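Local coordinates for conserved hypothetical protein (Streptococcus pneumoniae, PDB 4QDY) that is of unknown function but carries two YbbR-like domains and may act as a two-fold symmetric pair, at the interface of chains A and B. Residues are numbered along the deposited sequence; one frame, centred on the assembly and turned at random. Chains: chain A/B, conserved hypothetical protein.

The interface of chains A and B. Residues chain A 18-22, 24, 32; chain B 14-15, 34-35.
Two polar side chains of chain B, B:Glu35 and B:Asn15, read the backbone along the end of strand 16-21 of chain A and the loop that follows it. The patch belongs to a two-fold symmetric interface, so each contact recurs with the chains exchanged; the pair may or may not be the biological form. B:Glu35, first residue of strand 35-42, has CG anti to its own carbonyl carbon (chi1 -69°) and then runs out fully extended, which carries the carboxylate to the A:Ile20 backbone. Beyond CB and CG, CD lies 3.9 Å from CB of A:Ile20, whose side chain crosses it obliquely. OE2 then accepts a hydrogen bond from the backbone N of A:Ile20 at 2.7 Å, through the syn lone pair. The other oxygen, OE1, lies in the plane of the A:Tyr22 ring at its edge, 3.3 Å from CE1. It also sits 3.2 Å from the carbonyl O of A:Ile20, a pair of acceptors from which a protonated carboxylate might be inferred, though the resolution does not decide it. A:Asp19 OD1, 4.5 Å from B:Glu35 OE2, would add negative charge and might raise the pKa of B:Glu35. B:Asn15, in a loop with positive phi, has CG anti to its carbonyl carbon, and its amide lies parallel to the A:Tyr22 ring, the planes 2° apart, but displaced, with OD1 nearest CE1 and CD1. A:Tyr22 holds its ring in the crowded position between backbone N and carbonyl carbon. At the periphery, the hydroxyl of B:Ser34 abuts the A:Phe32 ring and A:Ser24 meets B:Thr14. The B:Asn15 amide ends with ND2 donating to the A:Tyr22 carbonyl O at 2.9 Å, 162° at the hydrogen, in the carbonyl plane and on a lone pair.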
# COMPACT_ATOMS: atom_id res chain seq x y z
N ILE A 18 7.99 -4.38 1.57
CA ILE A 18 8.12 -5.39 0.52
C ILE A 18 8.73 -4.76 -0.73
O ILE A 18 8.25 -3.72 -1.19
CB ILE A 18 6.74 -6.05 0.19
CG1 ILE A 18 5.95 -6.42 1.47
CG2 ILE A 18 6.92 -7.26 -0.75
CD1 ILE A 18 4.46 -6.72 1.23
N ASP A 19 9.78 -5.40 -1.30
CA ASP A 19 10.41 -4.91 -2.52
C ASP A 19 9.78 -5.66 -3.70
O ASP A 19 10.18 -6.76 -4.04
CB ASP A 19 11.94 -5.07 -2.45
CG ASP A 19 12.72 -4.27 -3.49
OD1 ASP A 19 12.36 -4.34 -4.69
OD2 ASP A 19 13.72 -3.62 -3.11
N ILE A 20 8.73 -5.05 -4.27
CA ILE A 20 7.96 -5.63 -5.36
C ILE A 20 8.58 -5.25 -6.71
O ILE A 20 8.68 -4.06 -7.02
CB ILE A 20 6.47 -5.17 -5.28
CG1 ILE A 20 5.85 -5.59 -3.93
CG2 ILE A 20 5.67 -5.72 -6.46
CD1 ILE A 20 4.49 -5.07 -3.64
N ARG A 21 8.95 -6.26 -7.50
CA ARG A 21 9.51 -6.09 -8.84
C ARG A 21 8.38 -6.22 -9.87
O ARG A 21 7.68 -7.24 -9.90
CB ARG A 21 10.65 -7.09 -9.12
CG ARG A 21 11.24 -6.97 -10.52
CD ARG A 21 12.39 -7.94 -10.76
NE ARG A 21 12.84 -7.89 -12.16
CZ ARG A 21 13.77 -7.07 -12.63
NH1 ARG A 21 14.37 -6.20 -11.82
NH2 ARG A 21 14.10 -7.10 -13.91
N TYR A 22 8.20 -5.17 -10.69
CA TYR A 22 7.18 -5.07 -11.75
C TYR A 22 7.45 -3.84 -12.63
O TYR A 22 8.08 -2.89 -12.17
CB TYR A 22 5.76 -5.00 -11.14
CG TYR A 22 5.39 -3.67 -10.52
CD1 TYR A 22 5.91 -3.28 -9.29
CD2 TYR A 22 4.46 -2.83 -11.13
CE1 TYR A 22 5.58 -2.05 -8.72
CE2 TYR A 22 4.09 -1.61 -10.55
CZ TYR A 22 4.66 -1.23 -9.34
OH TYR A 22 4.30 -0.03 -8.77
N SER A 24 6.49 -0.68 -13.60
CA SER A 24 5.66 0.41 -13.07
C SER A 24 5.27 1.43 -14.16
O SER A 24 4.46 2.31 -13.88
CB SER A 24 6.39 1.13 -11.94
OG SER A 24 7.64 1.66 -12.37
N PHE A 32 -2.93 -4.56 -1.52
CA PHE A 32 -2.06 -5.27 -0.58
C PHE A 32 -1.52 -4.32 0.49
O PHE A 32 -1.46 -3.11 0.27
CB PHE A 32 -0.89 -5.93 -1.33
CG PHE A 32 -0.11 -4.98 -2.22
CD1 PHE A 32 0.94 -4.23 -1.71
CD2 PHE A 32 -0.45 -4.82 -3.56
CE1 PHE A 32 1.62 -3.31 -2.51
CE2 PHE A 32 0.24 -3.91 -4.36
CZ PHE A 32 1.27 -3.17 -3.83
N THR B 14 13.11 3.01 -9.98
CA THR B 14 11.70 2.65 -9.77
C THR B 14 11.60 1.49 -8.78
O THR B 14 12.60 0.81 -8.51
CB THR B 14 11.01 2.29 -11.11
OG1 THR B 14 11.72 1.22 -11.74
CG2 THR B 14 10.89 3.49 -12.05
N ASN B 15 10.38 1.27 -8.22
CA ASN B 15 10.02 0.22 -7.26
C ASN B 15 10.83 0.36 -5.95
O ASN B 15 11.42 -0.61 -5.47
CB ASN B 15 10.22 -1.19 -7.88
CG ASN B 15 9.52 -1.43 -9.20
OD1 ASN B 15 8.75 -0.60 -9.71
ND2 ASN B 15 9.78 -2.59 -9.79
N SER B 34 2.55 2.03 -1.80
CA SER B 34 3.58 1.22 -1.13
C SER B 34 5.00 1.55 -1.59
O SER B 34 5.92 1.53 -0.78
CB SER B 34 3.33 -0.26 -1.40
OG SER B 34 3.40 -0.57 -2.78
N GLU B 35 5.19 1.83 -2.90
CA GLU B 35 6.49 2.11 -3.48
C GLU B 35 6.53 3.47 -4.19
O GLU B 35 5.50 3.97 -4.65
CB GLU B 35 6.90 1.01 -4.48
CG GLU B 35 7.20 -0.33 -3.81
CD GLU B 35 7.62 -1.47 -4.71
OE1 GLU B 35 7.21 -1.49 -5.90
OE2 GLU B 35 8.31 -2.38 -4.21